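Side-chain contacts in isoflavone reductase (Medicago sativa, PDB 2GAS), which catalyses the NADPH-dependent reduction of 2'-hydroxyisoflavones to chiral isoflavanones, giving the penultimate intermediate of the phytoalexin medicarpin in alfalfa: residues Glu47-Asp50 / Asn51-Ser54; Val248-Asp251 / Ile252-Ser256; Tyr277-Pro281 / Ala282-Glu286. One frame throughout, in Å; residues are numbered along the deposited sequence.

Contact 1 of 3, residues Glu47-Asp50 / Asn51-Ser54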
loop_
_atom_site.group_PDB
_atom_site.type_symbol
_atom_site.label_atom_id
_atom_site.label_comp_id
_atom_site.label_asym_id
_atom_site.label_seq_id
_atom_site.Cartn_x
_atom_site.Cartn_y
_atom_site.Cartn_z
ATOM N N GLU A 47 4.578 4.920 21.608
ATOM C CA GLU A 47 5.243 6.037 20.948
ATOM C C GLU A 47 4.381 6.684 19.871
ATOM O O GLU A 47 4.309 7.906 19.770
ATOM C CB GLU A 47 6.568 5.583 20.335
ATOM C CG GLU A 47 7.664 5.345 21.354
ATOM C CD GLU A 47 8.962 4.911 20.711
ATOM O OE1 GLU A 47 9.391 5.569 19.737
ATOM O OE2 GLU A 47 9.556 3.919 21.184
ATOM N N LEU A 48 3.729 5.861 19.060
ATOM C CA LEU A 48 2.891 6.380 17.992
ATOM C C LEU A 48 1.661 7.102 18.539
ATOM O O LEU A 48 1.355 8.220 18.125
ATOM C CB LEU A 48 2.473 5.232 17.067
ATOM C CG LEU A 48 3.009 5.144 15.632
ATOM C CD1 LEU A 48 4.315 5.894 15.459
ATOM C CD2 LEU A 48 3.164 3.676 15.271
ATOM N N ILE A 49 0.958 6.474 19.475
ATOM C CA ILE A 49 -0.233 7.093 20.046
ATOM C C ILE A 49 0.085 8.421 20.737
ATOM O O ILE A 49 -0.665 9.392 20.601
ATOM C CB ILE A 49 -0.926 6.148 21.049
ATOM C CG1 ILE A 49 -1.371 4.870 20.331
ATOM C CG2 ILE A 49 -2.122 6.848 21.684
ATOM C CD1 ILE A 49 -2.359 5.098 19.211
ATOM N N ASP A 50 1.189 8.467 21.477
ATOM C CA ASP A 50 1.581 9.698 22.158
ATOM C C ASP A 50 1.850 10.779 21.121
ATOM O O ASP A 50 1.438 11.930 21.285
ATOM C CB ASP A 50 2.847 9.489 22.987
ATOM C CG ASP A 50 2.585 8.764 24.294
ATOM O OD1 ASP A 50 1.401 8.597 24.669
ATOM O OD2 ASP A 50 3.575 8.378 24.952
ATOM N N ASN A 51 2.553 10.404 20.056
ATOM C CA ASN A 51 2.869 11.345 18.996
ATOM C C ASN A 51 1.593 11.869 18.351
ATOM O O ASN A 51 1.439 13.074 18.147
ATOM C CB ASN A 51 3.764 10.683 17.941
ATOM C CG ASN A 51 4.040 11.596 16.764
ATOM O OD1 ASN A 51 3.276 11.638 15.805
ATOM N ND2 ASN A 51 5.130 12.352 16.845
ATOM N N TYR A 52 0.673 10.963 18.038
ATOM C CA TYR A 52 -0.590 11.348 17.425
ATOM C C TYR A 52 -1.337 12.354 18.294
ATOM O O TYR A 52 -1.800 13.383 17.807
ATOM C CB TYR A 52 -1.475 10.116 17.208
ATOM C CG TYR A 52 -0.924 9.097 16.230
ATOM C CD1 TYR A 52 -1.533 7.849 16.097
ATOM C CD2 TYR A 52 0.201 9.366 15.447
ATOM C CE1 TYR A 52 -1.036 6.891 15.217
ATOM C CE2 TYR A 52 0.711 8.409 14.558
ATOM C CZ TYR A 52 0.084 7.170 14.457
ATOM O OH TYR A 52 0.601 6.197 13.623
ATOM N N GLN A 53 -1.452 12.061 19.584
ATOM C CA GLN A 53 -2.157 12.971 20.477
ATOM C C GLN A 53 -1.477 14.335 20.575
ATOM O O GLN A 53 -2.156 15.361 20.681
ATOM C CB GLN A 53 -2.304 12.342 21.865
ATOM C CG GLN A 53 -3.248 11.147 21.870
ATOM C CD GLN A 53 -3.668 10.728 23.265
ATOM O OE1 GLN A 53 -2.840 10.353 24.089
ATOM N NE2 GLN A 53 -4.966 10.793 23.532
ATOM N N SER A 54 -0.148 14.355 20.528
ATOM C CA SER A 54 0.578 15.620 20.606
ATOM C C SER A 54 0.334 16.461 19.354
ATOM O O SER A 54 0.537 17.677 19.369
ATOM C CB SER A 54 2.083 15.376 20.777
ATOM O OG SER A 54 2.677 14.891 19.583
#
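Asn-51 hangs its backbone N on Glu-47 O (3.1 Å). Its CB lies against the same carbonyl, while CG, anti to the backbone N (chi1 176°), carries the amide to helix 15-25, where OD1 accepts the indole N-H of Trp-20. Tyr-52 bonds from its N to Leu-48 O at 2.8 Å, and its ring then doubles back over that oxygen, which sits 3.0 Å above one face, toward the rim. The phenol end runs alongside the Leu-48 side chain, with CG of Leu-48 3.7 Å from CZ of Tyr-52. Ile-49 also touches the ring, its CD1 4.2 Å from CD1 of Tyr-52. Here helix 42-54 crosses between strands 29-33 and 58-61, a beta-alpha-beta unit of the Rossmann fold, and a tyrosine suits the inner side because its hydroxyl reaches Pro-10 O in the glycine-rich loop that probably binds NADP(+), whose Thr-11 also touches Leu-48. Gln-53, exposed at the surface, repeats the backbone bond to Ile-49 O (3.0 Å) and lays its CG 3.4 Å from that same Ile-49 O. Ser-54 closes the helix: its N bonds to Asp-50 O, and its short side chain lets OG donate to Asn-51 O at 2.6 Å, one turn back.

Contact 2 of 3, residues Val248-Asp251 / Ile252-Ser256; sequences VLKD and IQESS
Ser-255 OG meets two oxygens of Asp-251, the backbone O at 2.6 Å and the carboxylate OD1 at 2.8 Å. One hydroxyl proton faces two acceptors. Asp-251 offers both because CG lies anti to the backbone N (chi1 -170°), bringing the carboxylate round beside its own carbonyl; a serine, short and hydroxylated, fits this last turn. The apolar face is covered too, at ordinary carbon distances. Ile-252 lays CG1 3.4 Å from Val-248 O, the carbonyl that also accepts the N-H of Ile-252 at 3.0 Å, and its CD1 reaches CG1 of Val-248 at 4.1 Å, two branched side chains meeting on the buried face, one turn apart. On the exposed side the charged ends pair loosely. Lys-250, bent at three torsions, crosses the extended Glu-254, its CD a doubtfully short 3.0 Å from OE1 of Glu-254 while NZ stays 4.2 Å from that oxygen, too far for a salt bridge; the opposite charges probably attract only weakly, and long polar chains suit the surface. The buried face of helix 245-254 rests on helix 259-271, where Ile-252 touches Leu-263 and Ala-264 and Leu-249 touches His-267, while Val-123 of a loop meets both Leu-249 and Ile-252.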
loop_
_atom_site.group_PDB
_atom_site.type_symbol
_atom_site.label_atom_id
_atom_site.label_comp_id
_atom_site.label_asym_id
_atom_site.label_seq_id
_atom_site.Cartn_x
_atom_site.Cartn_y
_atom_site.Cartn_z
ATOM N N VAL A 248 11.186 -19.964 -12.415
ATOM C CA VAL A 248 10.622 -19.252 -11.276
ATOM C C VAL A 248 9.327 -19.924 -10.824
ATOM O O VAL A 248 9.113 -20.142 -9.633
ATOM C CB VAL A 248 10.323 -17.780 -11.632
ATOM C CG1 VAL A 248 9.521 -17.119 -10.513
ATOM C CG2 VAL A 248 11.629 -17.030 -11.865
ATOM N N LEU A 249 8.464 -20.255 -11.779
ATOM C CA LEU A 249 7.193 -20.901 -11.469
ATOM C C LEU A 249 7.392 -22.243 -10.770
ATOM O O LEU A 249 6.652 -22.588 -9.845
ATOM C CB LEU A 249 6.370 -21.088 -12.749
ATOM C CG LEU A 249 5.935 -19.795 -13.453
ATOM C CD1 LEU A 249 5.248 -20.129 -14.770
ATOM C CD2 LEU A 249 4.991 -19.013 -12.551
ATOM N N LYS A 250 8.396 -22.999 -11.202
ATOM C CA LYS A 250 8.679 -24.289 -10.592
ATOM C C LYS A 250 9.147 -24.070 -9.154
ATOM O O LYS A 250 8.775 -24.813 -8.247
ATOM C CB LYS A 250 9.750 -25.032 -11.401
ATOM C CG LYS A 250 10.036 -26.443 -10.914
ATOM C CD LYS A 250 11.152 -26.475 -9.884
ATOM C CE LYS A 250 12.518 -26.353 -10.543
ATOM N NZ LYS A 250 12.769 -27.467 -11.505
ATOM N N ASP A 251 9.955 -23.033 -8.956
ATOM C CA ASP A 251 10.479 -22.690 -7.640
ATOM C C ASP A 251 9.330 -22.381 -6.675
ATOM O O ASP A 251 9.357 -22.772 -5.507
ATOM C CB ASP A 251 11.394 -21.469 -7.755
ATOM C CG ASP A 251 12.167 -21.197 -6.484
ATOM O OD1 ASP A 251 11.579 -21.324 -5.388
ATOM O OD2 ASP A 251 13.360 -20.840 -6.580
ATOM N N ILE A 252 8.324 -21.671 -7.173
ATOM C CA ILE A 252 7.167 -21.306 -6.363
ATOM C C ILE A 252 6.396 -22.547 -5.903
ATOM O O ILE A 252 6.052 -22.674 -4.724
ATOM C CB ILE A 252 6.225 -20.365 -7.159
ATOM C CG1 ILE A 252 6.906 -19.007 -7.350
ATOM C CG2 ILE A 252 4.894 -20.200 -6.435
ATOM C CD1 ILE A 252 6.184 -18.075 -8.293
ATOM N N GLN A 253 6.141 -23.461 -6.833
ATOM C CA GLN A 253 5.409 -24.687 -6.532
ATOM C C GLN A 253 6.115 -25.584 -5.518
ATOM O O GLN A 253 5.463 -26.256 -4.719
ATOM C CB GLN A 253 5.173 -25.487 -7.817
ATOM C CG GLN A 253 4.438 -24.727 -8.909
ATOM C CD GLN A 253 4.285 -25.541 -10.179
ATOM O OE1 GLN A 253 5.266 -26.046 -10.728
ATOM N NE2 GLN A 253 3.052 -25.670 -10.657
ATOM N N GLU A 254 7.444 -25.588 -5.545
ATOM C CA GLU A 254 8.228 -26.433 -4.649
ATOM C C GLU A 254 8.672 -25.784 -3.340
ATOM O O GLU A 254 9.239 -26.455 -2.477
ATOM C CB GLU A 254 9.462 -26.953 -5.389
ATOM C CG GLU A 254 9.137 -27.754 -6.639
ATOM C CD GLU A 254 10.380 -28.185 -7.394
ATOM O OE1 GLU A 254 10.241 -28.901 -8.409
ATOM O OE2 GLU A 254 11.496 -27.806 -6.976
ATOM N N SER A 255 8.421 -24.490 -3.187
ATOM C CA SER A 255 8.826 -23.793 -1.972
ATOM C C SER A 255 7.766 -23.823 -0.884
ATOM O O SER A 255 6.565 -23.808 -1.162
ATOM C CB SER A 255 9.186 -22.339 -2.285
ATOM O OG SER A 255 10.335 -22.265 -3.109
ATOM N N SER A 256 8.222 -23.871 0.361
ATOM C CA SER A 256 7.317 -23.887 1.499
ATOM C C SER A 256 6.858 -22.461 1.769
ATOM O O SER A 256 7.475 -21.502 1.304
ATOM C CB SER A 256 8.027 -24.439 2.736
ATOM O OG SER A 256 9.089 -23.587 3.125
#

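Contact 3 of 3, residues Tyr277-Pro281 / Ala282-Glu286; sequences YEIDP and AKDIE
Asp-280 O is gripped by two backbone N-H groups: Asp-284 N lies 2.7 Å from it, almost in line with the carbonyl, and Lys-283 N comes at 2.9 Å from above the carbonyl plane. The Asp-280 side chain takes a third. With CG anti to the backbone N (chi1 177°), OD2 swings forward over the turn and accepts the N-H of Ala-282 at 2.9 Å, met from above the carboxylate plane. A leucine in place of Asp-280 has no OD2, and the Ala-282 N-H would probably be left without its mate, the opening of the turn less firmly fixed. Asp-284 returns the favour across the turn: its OD2 receives the N-H of Asp-280 on the anti lone pair, at 2.8 Å and nearly straight (168°). This buried carboxylate also has a salt bridge to Arg-119 through OD2 and a hydrogen bond from OD1 to His-213 NE2, which would probably stabilise its negative charge. Beside it the packing is close, CB of Ile-279 lying 3.4 Å from CB of Asp-284. Further along, the Ile-279 and Glu-286 side chains cross at about a right angle, CG2 of Ile-279 3.8 Å from OE2 of Glu-286, while that carboxylate pairs with Arg-215. Pro-281, whose ring restricts phi, and small Ala-282 suit the two central places of the bend, both with helix-like backbone angles. Together these bonds make an Asx turn overlapping a type I beta turn, which leads the chain into strand 284-286 at the edge of a three-stranded parallel sheet.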
loop_
_atom_site.group_PDB
_atom_site.type_symbol
_atom_site.label_atom_id
_atom_site.label_comp_id
_atom_site.label_asym_id
_atom_site.label_seq_id
_atom_site.Cartn_x
_atom_site.Cartn_y
_atom_site.Cartn_z
ATOM N N TYR A 277 0.250 -0.917 -17.349
ATOM C CA TYR A 277 -1.091 -0.911 -17.928
ATOM C C TYR A 277 -1.553 0.513 -18.205
ATOM O O TYR A 277 -1.105 1.457 -17.562
ATOM C CB TYR A 277 -2.101 -1.586 -16.987
ATOM C CG TYR A 277 -2.119 -1.024 -15.576
ATOM C CD1 TYR A 277 -1.339 -1.594 -14.574
ATOM C CD2 TYR A 277 -2.902 0.087 -15.249
ATOM C CE1 TYR A 277 -1.332 -1.079 -13.284
ATOM C CE2 TYR A 277 -2.900 0.615 -13.955
ATOM C CZ TYR A 277 -2.112 0.023 -12.978
ATOM O OH TYR A 277 -2.086 0.518 -11.692
ATOM N N GLU A 278 -2.441 0.664 -19.183
ATOM C CA GLU A 278 -2.984 1.974 -19.508
ATOM C C GLU A 278 -4.273 2.085 -18.703
ATOM O O GLU A 278 -4.966 1.090 -18.499
ATOM C CB GLU A 278 -3.277 2.081 -21.008
ATOM C CG GLU A 278 -2.023 2.129 -21.864
ATOM C CD GLU A 278 -2.322 2.208 -23.349
ATOM O OE1 GLU A 278 -1.365 2.365 -24.137
ATOM O OE2 GLU A 278 -3.508 2.111 -23.729
ATOM N N ILE A 279 -4.599 3.282 -18.235
ATOM C CA ILE A 279 -5.809 3.421 -17.444
ATOM C C ILE A 279 -7.008 3.887 -18.248
ATOM O O ILE A 279 -6.881 4.405 -19.361
ATOM C CB ILE A 279 -5.613 4.376 -16.239
ATOM C CG1 ILE A 279 -5.475 5.825 -16.712
ATOM C CG2 ILE A 279 -4.404 3.935 -15.427
ATOM C CD1 ILE A 279 -4.267 6.100 -17.539
ATOM N N ASP A 280 -8.178 3.670 -17.663
ATOM C CA ASP A 280 -9.454 4.041 -18.249
ATOM C C ASP A 280 -9.921 5.273 -17.480
ATOM O O ASP A 280 -10.169 5.199 -16.279
ATOM C CB ASP A 280 -10.431 2.877 -18.076
ATOM C CG ASP A 280 -11.822 3.191 -18.583
ATOM O OD1 ASP A 280 -12.642 2.253 -18.645
ATOM O OD2 ASP A 280 -12.100 4.364 -18.908
ATOM N N PRO A 281 -10.037 6.427 -18.163
ATOM C CA PRO A 281 -10.470 7.670 -17.515
ATOM C C PRO A 281 -11.799 7.594 -16.766
ATOM O O PRO A 281 -12.039 8.367 -15.843
ATOM C CB PRO A 281 -10.495 8.677 -18.671
ATOM C CG PRO A 281 -10.725 7.821 -19.878
ATOM C CD PRO A 281 -9.845 6.631 -19.610
ATOM N N ALA A 282 -12.655 6.657 -17.153
ATOM C CA ALA A 282 -13.942 6.513 -16.493
ATOM C C ALA A 282 -13.819 5.828 -15.136
ATOM O O ALA A 282 -14.710 5.952 -14.295
ATOM C CB ALA A 282 -14.901 5.722 -17.388
ATOM N N LYS A 283 -12.713 5.123 -14.912
ATOM C CA LYS A 283 -12.542 4.400 -13.658
ATOM C C LYS A 283 -11.225 4.623 -12.936
ATOM O O LYS A 283 -11.092 4.251 -11.770
ATOM C CB LYS A 283 -12.709 2.898 -13.917
ATOM C CG LYS A 283 -14.108 2.503 -14.365
ATOM C CD LYS A 283 -14.163 1.100 -14.966
ATOM C CE LYS A 283 -13.658 0.021 -14.014
ATOM N NZ LYS A 283 -12.170 -0.024 -13.952
ATOM N N ASP A 284 -10.261 5.241 -13.614
ATOM C CA ASP A 284 -8.938 5.441 -13.029
ATOM C C ASP A 284 -8.429 6.876 -13.029
ATOM O O ASP A 284 -8.808 7.688 -13.868
ATOM C CB ASP A 284 -7.901 4.596 -13.783
ATOM C CG ASP A 284 -8.298 3.133 -13.918
ATOM O OD1 ASP A 284 -8.437 2.446 -12.885
ATOM O OD2 ASP A 284 -8.454 2.667 -15.070
ATOM N N ILE A 285 -7.544 7.152 -12.076
ATOM C CA ILE A 285 -6.890 8.445 -11.931
ATOM C C ILE A 285 -5.396 8.125 -11.835
ATOM O O ILE A 285 -5.010 7.203 -11.118
ATOM C CB ILE A 285 -7.329 9.167 -10.632
ATOM C CG1 ILE A 285 -8.788 9.618 -10.740
ATOM C CG2 ILE A 285 -6.416 10.353 -10.362
ATOM C CD1 ILE A 285 -9.056 10.587 -11.863
ATOM N N GLU A 286 -4.561 8.856 -12.572
ATOM C CA GLU A 286 -3.114 8.648 -12.530
ATOM C C GLU A 286 -2.567 9.710 -11.571
ATOM O O GLU A 286 -2.585 10.903 -11.877
ATOM C CB GLU A 286 -2.515 8.837 -13.929
ATOM C CG GLU A 286 -1.053 8.432 -14.056
ATOM C CD GLU A 286 -0.868 6.929 -14.037
ATOM O OE1 GLU A 286 -0.195 6.415 -13.117
ATOM O OE2 GLU A 286 -1.400 6.260 -14.947
#

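Overall arrangement
From the N terminus the three contacts follow in series, and none crosses or encloses another. Each is local, so none closes a long loop. Contact 1 lies on helix 42-54, the connection between strands 29-33 and 58-61 of the five-stranded parallel sheet, and ties it to helix 15-25 and the probable NADP(+) loop. Contact 2 comes some two hundred residues later, on the other side of the chain's centre and about 43 Å away between centres, where it finishes helix 245-254 just before helix 259-271. After that second helix, contact 3 turns the chain tightly into the last strand of the smaller sheet, beside strand 210-213. Its nearest atoms remain about 19 Å from contact 2.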